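Local coordinates for N6 adenine specific DNA methylase (Encephalitozoon cuniculi, PDB 3Q87), which serves as the catalytic subunit of the Mtq2-Trm112 complex, which methylates the translation termination factor eRF1, with S-adenosylmethionine bound as methyl donor, at residues B[6-11]-B[149-154]; B[83-88]-B[120-125]. All coordinates share one frame; numbering follows the deposited sequence.

Contact 1: B[6-11]-B[149-154]; sequences PGEDTY and RKILGE. With SAM (S-adenosylmethionine), chain D.
Glu-8 and Ile-151 run past each other in opposite senses, and their first torsions set up the meeting. In Glu-8, CG stands anti to the carbonyl carbon (chi1 -74°) and CD continues the extended chain, which carries the carboxylate alongside the loop 151-154. In Ile-151, CG1 sits between the backbone N and the carbonyl carbon (chi1 71°), on the branch that ends in CD1. The packing is chiefly by Ile-151: its CB lies 3.8 Å from Glu-8 CB, and its CD1 reaches the first helical turn, 3.7 Å from Asp-9 N.

The two carboxylate oxygens divide their neighbours. OE1 of Glu-8 takes a weak hydrogen bond from Leu-152 N, long at 3.5 Å although fairly straight (156° at the hydrogen), whereas OE2 rests against the leucine side chain, with Leu-152 CD1 at 3.3 Å. Glu-8 and Leu-152 are both solvent-exposed, so this weak bond forms at the margin of a modest interface of 240 Å². Further along, the Arg-149 guanidinium comes obliquely to Tyr-11 O, with NH1 at 4.1 Å, but its salt bridge is with Asp-15, one turn on in the same helix. OD2 of the buried Asp-9 likewise finds its partners elsewhere: Tyr-4 OH, Tyr-88 OH and, weakly, Asn-85 ND2.

Gly-7, at the N-cap of helix 8-20, accepts a bond from Tyr-11 N, and Ile-151 N donates to Glu-154 O at 2.8 Å. Thr-10, on the same helical turn, belongs to the S-adenosylmethionine pocket. The loop 151-154 links strands 142-150 and 155-162; the latter, inserted antiparallel between 118-124 and 142-150 (strand order 3-2-1-4-5-7-6), marks the class I, Rossmann-like methyltransferase fold.

Contact 2: B[83-88]-B[120-125]; sequences VFNPPY and YLLVIE. With SAM (S-adenosylmethionine), chain D.
Val-83 and Phe-84 pair in parallel with Tyr-120 and Leu-121, joining two strands of a beta-alpha-beta unit just where the first strand runs into the NPPY motif (Asn-85 to Tyr-88) of the methyltransferase site.

Two backbone hydrogen bonds define the register. Phe-84 N donates to Tyr-120 O at 3.0 Å, and Leu-122 N returns a bond to Phe-84 O at 3.2 Å. Beyond this pair the strands part: Pro-86 has no N-H to continue the pattern, and its CD lies 3.0 Å from Leu-122 O, a buried carbonyl without a hydrogen-bond partner in the model.

Apolar contacts follow. Leu-121 CD1 touches both Phe-84 CD2 and Pro-86 CG from one side, and Pro-86 CB lies over a face of the Phe-84 ring, offset toward its rim. Tyr-88 crosses Ile-124 at about a right angle: Ile-124 CG2 makes a CH-pi contact 3.9 Å from the Tyr-88 ring centroid, 15° off the normal, while Ile-124 CD1 approaches Tyr-88 CD1 to 3.5 Å. Leu-122 CD2 comes obliquely to the CD2/CE2 rim of the same ring, on the side of the plane where Ile-124 lies.

The polar atoms of the loop divide. With CG anti to the backbone N (chi1 -176°), the Asn-85 amide lies beside Leu-122, and ND2 of Asn-85 donates to OXT of S-adenosylmethionine at 3.0 Å (163° at the hydrogen). The buried Asn-85 OD1 lies in plane at the Tyr-88 ring edge, 3.6 Å from Leu-122 CD2, with no hydrogen-bond partner in this model. Consistent with a methyl-transfer site, Pro-86 O stands 3.5 Å from the cofactor's methyl carbon CE.

In the fold
Along the chain the order is 6-11, 83-88, 120-125, 149-154, so contact 1 joins the two outer segments and contact 2 the two inner ones. Their centres lie 11 Å apart, contact 2 buried near the middle of the mixed sheet and contact 1 at the surface beside one of its two edge strands, 142-150. Strand 155-162 stands between 118-124 and 142-150, linking both to one sheet. The contacts also touch directly: Asp-9 OD2 is 2.9 Å from Tyr-88 OH, a probable hydrogen bond, and Asp-9 O packs on Leu-122 CD1. Both border S-adenosylmethionine, so the first helical turn and the NPPY loop together form adjoining parts of the cofactor site.

Contact 1: B[6-11]-B[149-154]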
loop_
_atom_site.group_PDB
_atom_site.type_symbol
_atom_site.label_atom_id
_atom_site.label_comp_id
_atom_site.label_asym_id
_atom_site.label_seq_id
_atom_site.Cartn_x
_atom_site.Cartn_y
_atom_site.Cartn_z
ATOM N N PRO B 6 10.232 -15.414 4.406
ATOM C CA PRO B 6 10.070 -15.099 5.832
ATOM C C PRO B 6 11.235 -15.636 6.671
ATOM O O PRO B 6 11.573 -16.803 6.525
ATOM C CB PRO B 6 8.777 -15.826 6.203
ATOM C CG PRO B 6 8.020 -15.923 4.900
ATOM C CD PRO B 6 9.065 -16.133 3.858
ATOM N N GLY B 7 11.832 -14.785 7.506
ATOM C CA GLY B 7 12.959 -15.149 8.354
ATOM C C GLY B 7 12.708 -14.689 9.778
ATOM O O GLY B 7 11.619 -14.202 10.086
ATOM N N GLU B 8 13.698 -14.855 10.653
ATOM C CA GLU B 8 13.559 -14.442 12.049
ATOM C C GLU B 8 13.308 -12.938 12.137
ATOM O O GLU B 8 12.579 -12.477 13.010
ATOM C CB GLU B 8 14.794 -14.835 12.871
ATOM C CG GLU B 8 14.871 -16.333 13.174
ATOM C CD GLU B 8 16.116 -16.729 13.967
ATOM O OE1 GLU B 8 16.522 -15.983 14.885
ATOM O OE2 GLU B 8 16.681 -17.804 13.680
ATOM N N ASP B 9 13.906 -12.181 11.222
ATOM C CA ASP B 9 13.654 -10.752 11.171
ATOM C C ASP B 9 12.169 -10.465 10.948
ATOM O O ASP B 9 11.570 -9.700 11.695
ATOM C CB ASP B 9 14.541 -10.038 10.136
ATOM C CG ASP B 9 14.410 -10.602 8.716
ATOM O OD1 ASP B 9 14.014 -11.767 8.519
ATOM O OD2 ASP B 9 14.736 -9.852 7.774
ATOM N N THR B 10 11.566 -11.095 9.940
ATOM C CA THR B 10 10.149 -10.853 9.689
ATOM C C THR B 10 9.315 -11.243 10.916
ATOM O O THR B 10 8.425 -10.518 11.316
ATOM C CB THR B 10 9.605 -11.555 8.408
ATOM O OG1 THR B 10 8.675 -12.583 8.762
ATOM C CG2 THR B 10 10.709 -12.140 7.567
ATOM N N TYR B 11 9.624 -12.374 11.534
ATOM C CA TYR B 11 8.830 -12.803 12.684
ATOM C C TYR B 11 8.944 -11.900 13.923
ATOM O O TYR B 11 8.017 -11.829 14.721
ATOM C CB TYR B 11 9.104 -14.273 13.017
ATOM C CG TYR B 11 8.624 -15.182 11.914
ATOM C CD1 TYR B 11 7.291 -15.171 11.520
ATOM C CD2 TYR B 11 9.495 -16.029 11.248
ATOM C CE1 TYR B 11 6.831 -15.996 10.505
ATOM C CE2 TYR B 11 9.047 -16.848 10.223
ATOM C CZ TYR B 11 7.715 -16.829 9.863
ATOM O OH TYR B 11 7.253 -17.645 8.851
ATOM N N ARG B 149 15.879 -7.641 19.489
ATOM C CA ARG B 149 15.979 -9.091 19.488
ATOM C C ARG B 149 17.190 -9.528 18.682
ATOM O O ARG B 149 17.370 -9.121 17.532
ATOM C CB ARG B 149 14.695 -9.717 18.936
ATOM C CG ARG B 149 14.632 -11.231 19.058
ATOM C CD ARG B 149 13.399 -11.792 18.384
ATOM N NE ARG B 149 12.176 -11.510 19.136
ATOM C CZ ARG B 149 10.958 -11.924 18.784
ATOM N NH1 ARG B 149 10.783 -12.637 17.680
ATOM N NH2 ARG B 149 9.907 -11.622 19.537
ATOM N N LYS B 150 18.040 -10.335 19.306
ATOM C CA LYS B 150 19.174 -10.929 18.611
ATOM C C LYS B 150 18.664 -12.143 17.854
ATOM O O LYS B 150 17.939 -12.963 18.413
ATOM C CB LYS B 150 20.264 -11.359 19.607
ATOM C CG LYS B 150 21.461 -12.071 18.965
ATOM C CD LYS B 150 22.513 -11.078 18.492
ATOM C CE LYS B 150 23.337 -11.624 17.325
ATOM N NZ LYS B 150 24.175 -10.552 16.694
ATOM N N ILE B 151 19.030 -12.246 16.582
ATOM C CA ILE B 151 18.653 -13.396 15.767
ATOM C C ILE B 151 19.933 -13.933 15.148
ATOM O O ILE B 151 21.008 -13.386 15.394
ATOM C CB ILE B 151 17.643 -13.003 14.658
ATOM C CG1 ILE B 151 18.334 -12.174 13.576
ATOM C CG2 ILE B 151 16.478 -12.216 15.242
ATOM C CD1 ILE B 151 17.416 -11.738 12.451
ATOM N N LEU B 152 19.825 -15.001 14.358
ATOM C CA LEU B 152 20.978 -15.545 13.633
ATOM C C LEU B 152 21.602 -14.511 12.708
ATOM O O LEU B 152 21.042 -14.193 11.658
ATOM C CB LEU B 152 20.561 -16.750 12.791
ATOM C CG LEU B 152 20.244 -18.016 13.568
ATOM C CD1 LEU B 152 19.591 -19.015 12.647
ATOM C CD2 LEU B 152 21.516 -18.580 14.195
ATOM N N GLY B 153 22.761 -13.985 13.082
ATOM C CA GLY B 153 23.445 -13.052 12.208
ATOM C C GLY B 153 23.571 -11.649 12.756
ATOM O O GLY B 153 24.642 -11.062 12.687
ATOM N N GLU B 154 22.487 -11.095 13.291
ATOM C CA GLU B 154 22.552 -9.743 13.853
ATOM C C GLU B 154 21.464 -9.468 14.876
ATOM O O GLU B 154 20.772 -10.377 15.333
ATOM C CB GLU B 154 22.531 -8.678 12.743
ATOM C CG GLU B 154 23.017 -7.287 13.195
ATOM C CD GLU B 154 23.789 -6.551 12.112
ATOM O OE1 GLU B 154 24.213 -7.202 11.131
ATOM O OE2 GLU B 154 23.985 -5.325 12.241
HETATM N N SAM D . 7.931 -8.123 4.182
HETATM C CA SAM D . 8.830 -9.246 3.881
HETATM C C SAM D . 9.249 -9.919 5.196
HETATM O O SAM D . 9.642 -11.086 5.233
HETATM O OXT SAM D . 9.204 -9.309 6.262
HETATM C CB SAM D . 10.041 -8.883 2.977
HETATM C CG SAM D . 11.199 -7.990 3.489
HETATM S SD SAM D . 12.701 -7.826 2.426
HETATM C CE SAM D . 14.022 -7.604 3.635
HETATM C "C5'" SAM D . 12.571 -6.145 1.765
HETATM C "C4'" SAM D . 11.506 -6.120 0.680
HETATM O "O4'" SAM D . 11.431 -4.819 0.119
HETATM C "C3'" SAM D . 11.796 -7.085 -0.459
HETATM O "O3'" SAM D . 10.621 -7.817 -0.730
HETATM C "C2'" SAM D . 12.132 -6.194 -1.639
HETATM O "O2'" SAM D . 11.718 -6.709 -2.883
HETATM C "C1'" SAM D . 11.359 -4.944 -1.288
HETATM N N9 SAM D . 11.936 -3.727 -1.839
HETATM C C8 SAM D . 13.251 -3.432 -2.115
HETATM N N7 SAM D . 13.293 -2.171 -2.601
HETATM C C5 SAM D . 12.020 -1.674 -2.620
HETATM C C6 SAM D . 11.475 -0.459 -2.998
HETATM N N6 SAM D . 12.268 0.504 -3.456
HETATM N N1 SAM D . 10.110 -0.251 -2.896
HETATM C C2 SAM D . 9.269 -1.240 -2.414
HETATM N N3 SAM D . 9.820 -2.449 -2.035
HETATM C C4 SAM D . 11.159 -2.651 -2.143
#

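Contact 2: B[83-88]-B[120-125]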
loop_
_atom_site.group_PDB
_atom_site.type_symbol
_atom_site.label_atom_id
_atom_site.label_comp_id
_atom_site.label_asym_id
_atom_site.label_seq_id
_atom_site.Cartn_x
_atom_site.Cartn_y
_atom_site.Cartn_z
ATOM N N VAL B 83 3.921 -0.310 7.399
ATOM C CA VAL B 83 4.803 -1.308 7.990
ATOM C C VAL B 83 5.853 -1.664 6.942
ATOM O O VAL B 83 5.516 -1.925 5.786
ATOM C CB VAL B 83 4.028 -2.599 8.338
ATOM C CG1 VAL B 83 4.983 -3.639 8.919
ATOM C CG2 VAL B 83 2.869 -2.293 9.294
ATOM N N PHE B 84 7.116 -1.704 7.346
ATOM C CA PHE B 84 8.208 -1.860 6.387
ATOM C C PHE B 84 9.375 -2.655 6.960
ATOM O O PHE B 84 10.097 -2.169 7.820
ATOM C CB PHE B 84 8.705 -0.477 5.957
ATOM C CG PHE B 84 9.615 -0.488 4.759
ATOM C CD1 PHE B 84 9.651 -1.571 3.898
ATOM C CD2 PHE B 84 10.408 0.620 4.471
ATOM C CE1 PHE B 84 10.473 -1.559 2.785
ATOM C CE2 PHE B 84 11.224 0.640 3.353
ATOM C CZ PHE B 84 11.263 -0.442 2.515
ATOM N N ASN B 85 9.554 -3.882 6.483
ATOM C CA ASN B 85 10.824 -4.569 6.665
ATOM C C ASN B 85 11.642 -4.268 5.416
ATOM O O ASN B 85 11.386 -4.828 4.361
ATOM C CB ASN B 85 10.614 -6.068 6.861
ATOM C CG ASN B 85 11.913 -6.815 7.150
ATOM O OD1 ASN B 85 12.972 -6.208 7.295
ATOM N ND2 ASN B 85 11.833 -8.132 7.222
ATOM N N PRO B 86 12.607 -3.336 5.521
ATOM C CA PRO B 86 13.265 -2.793 4.329
ATOM C C PRO B 86 14.489 -3.600 3.898
ATOM O O PRO B 86 14.964 -4.428 4.680
ATOM C CB PRO B 86 13.703 -1.406 4.799
ATOM C CG PRO B 86 14.035 -1.612 6.253
ATOM C CD PRO B 86 13.125 -2.726 6.759
ATOM N N PRO B 87 14.984 -3.376 2.666
ATOM C CA PRO B 87 16.289 -3.932 2.266
ATOM C C PRO B 87 17.338 -3.257 3.128
ATOM O O PRO B 87 17.539 -2.060 2.985
ATOM C CB PRO B 87 16.486 -3.437 0.831
ATOM C CG PRO B 87 15.252 -2.686 0.462
ATOM C CD PRO B 87 14.411 -2.465 1.659
ATOM N N TYR B 88 17.988 -3.993 4.012
ATOM C CA TYR B 88 18.808 -3.360 5.021
ATOM C C TYR B 88 20.270 -3.834 5.003
ATOM O O TYR B 88 21.053 -3.461 5.871
ATOM C CB TYR B 88 18.179 -3.582 6.404
ATOM C CG TYR B 88 18.006 -5.041 6.804
ATOM C CD1 TYR B 88 19.109 -5.875 6.951
ATOM C CD2 TYR B 88 16.741 -5.570 7.073
ATOM C CE1 TYR B 88 18.964 -7.201 7.327
ATOM C CE2 TYR B 88 16.577 -6.899 7.452
ATOM C CZ TYR B 88 17.696 -7.709 7.573
ATOM O OH TYR B 88 17.558 -9.023 7.947
ATOM N N TYR B 120 5.772 1.410 11.428
ATOM C CA TYR B 120 6.591 0.400 12.102
ATOM C C TYR B 120 7.717 0.035 11.137
ATOM O O TYR B 120 7.457 -0.404 10.014
ATOM C CB TYR B 120 5.752 -0.830 12.439
ATOM C CG TYR B 120 4.636 -0.547 13.424
ATOM C CD1 TYR B 120 4.860 -0.611 14.792
ATOM C CD2 TYR B 120 3.365 -0.186 12.985
ATOM C CE1 TYR B 120 3.833 -0.344 15.704
ATOM C CE2 TYR B 120 2.338 0.085 13.886
ATOM C CZ TYR B 120 2.580 0.004 15.243
ATOM O OH TYR B 120 1.567 0.275 16.137
ATOM N N LEU B 121 8.959 0.243 11.561
ATOM C CA LEU B 121 10.112 0.038 10.689
ATOM C C LEU B 121 11.110 -0.917 11.337
ATOM O O LEU B 121 11.398 -0.795 12.516
ATOM C CB LEU B 121 10.793 1.372 10.392
ATOM C CG LEU B 121 12.080 1.343 9.566
ATOM C CD1 LEU B 121 11.798 0.895 8.124
ATOM C CD2 LEU B 121 12.726 2.732 9.573
ATOM N N LEU B 122 11.628 -1.870 10.567
ATOM C CA LEU B 122 12.641 -2.777 11.078
ATOM C C LEU B 122 14.011 -2.339 10.594
ATOM O O LEU B 122 14.188 -1.977 9.438
ATOM C CB LEU B 122 12.371 -4.228 10.653
ATOM C CG LEU B 122 13.385 -5.269 11.176
ATOM C CD1 LEU B 122 12.745 -6.637 11.245
ATOM C CD2 LEU B 122 14.664 -5.332 10.333
ATOM N N VAL B 123 14.983 -2.381 11.499
ATOM C CA VAL B 123 16.333 -1.986 11.187
ATOM C C VAL B 123 17.270 -2.963 11.904
ATOM O O VAL B 123 16.847 -3.646 12.816
ATOM C CB VAL B 123 16.581 -0.540 11.654
ATOM C CG1 VAL B 123 18.042 -0.270 11.747
ATOM C CG2 VAL B 123 15.893 0.460 10.716
ATOM N N ILE B 124 18.521 -3.057 11.469
ATOM C CA ILE B 124 19.503 -3.852 12.198
ATOM C C ILE B 124 20.609 -2.959 12.767
ATOM O O ILE B 124 20.733 -1.804 12.391
ATOM C CB ILE B 124 20.108 -4.973 11.327
ATOM C CG1 ILE B 124 20.844 -4.382 10.127
ATOM C CG2 ILE B 124 19.017 -5.952 10.888
ATOM C CD1 ILE B 124 21.665 -5.408 9.361
ATOM N N GLU B 125 21.404 -3.502 13.685
ATOM C CA GLU B 125 22.420 -2.714 14.374
ATOM C C GLU B 125 23.339 -1.996 13.389
ATOM O O GLU B 125 23.726 -0.842 13.606
ATOM C CB GLU B 125 23.233 -3.608 15.312
ATOM C CG GLU B 125 24.024 -2.863 16.371
ATOM C CD GLU B 125 24.515 -3.797 17.467
ATOM O OE1 GLU B 125 23.729 -4.105 18.394
ATOM O OE2 GLU B 125 25.684 -4.231 17.399
HETATM N N SAM D . 7.931 -8.123 4.182
HETATM C CA SAM D . 8.830 -9.246 3.881
HETATM C C SAM D . 9.249 -9.919 5.196
HETATM O O SAM D . 9.642 -11.086 5.233
HETATM O OXT SAM D . 9.204 -9.309 6.262
HETATM C CB SAM D . 10.041 -8.883 2.977
HETATM C CG SAM D . 11.199 -7.990 3.489
HETATM S SD SAM D . 12.701 -7.826 2.426
HETATM C CE SAM D . 14.022 -7.604 3.635
HETATM C "C5'" SAM D . 12.571 -6.145 1.765
HETATM C "C4'" SAM D . 11.506 -6.120 0.680
HETATM O "O4'" SAM D . 11.431 -4.819 0.119
HETATM C "C3'" SAM D . 11.796 -7.085 -0.459
HETATM O "O3'" SAM D . 10.621 -7.817 -0.730
HETATM C "C2'" SAM D . 12.132 -6.194 -1.639
HETATM O "O2'" SAM D . 11.718 -6.709 -2.883
HETATM C "C1'" SAM D . 11.359 -4.944 -1.288
HETATM N N9 SAM D . 11.936 -3.727 -1.839
HETATM C C8 SAM D . 13.251 -3.432 -2.115
HETATM N N7 SAM D . 13.293 -2.171 -2.601
HETATM C C5 SAM D . 12.020 -1.674 -2.620
HETATM C C6 SAM D . 11.475 -0.459 -2.998
HETATM N N6 SAM D . 12.268 0.504 -3.456
HETATM N N1 SAM D . 10.110 -0.251 -2.896
HETATM C C2 SAM D . 9.269 -1.240 -2.414
HETATM N N3 SAM D . 9.820 -2.449 -2.035
HETATM C C4 SAM D . 11.159 -2.651 -2.143
#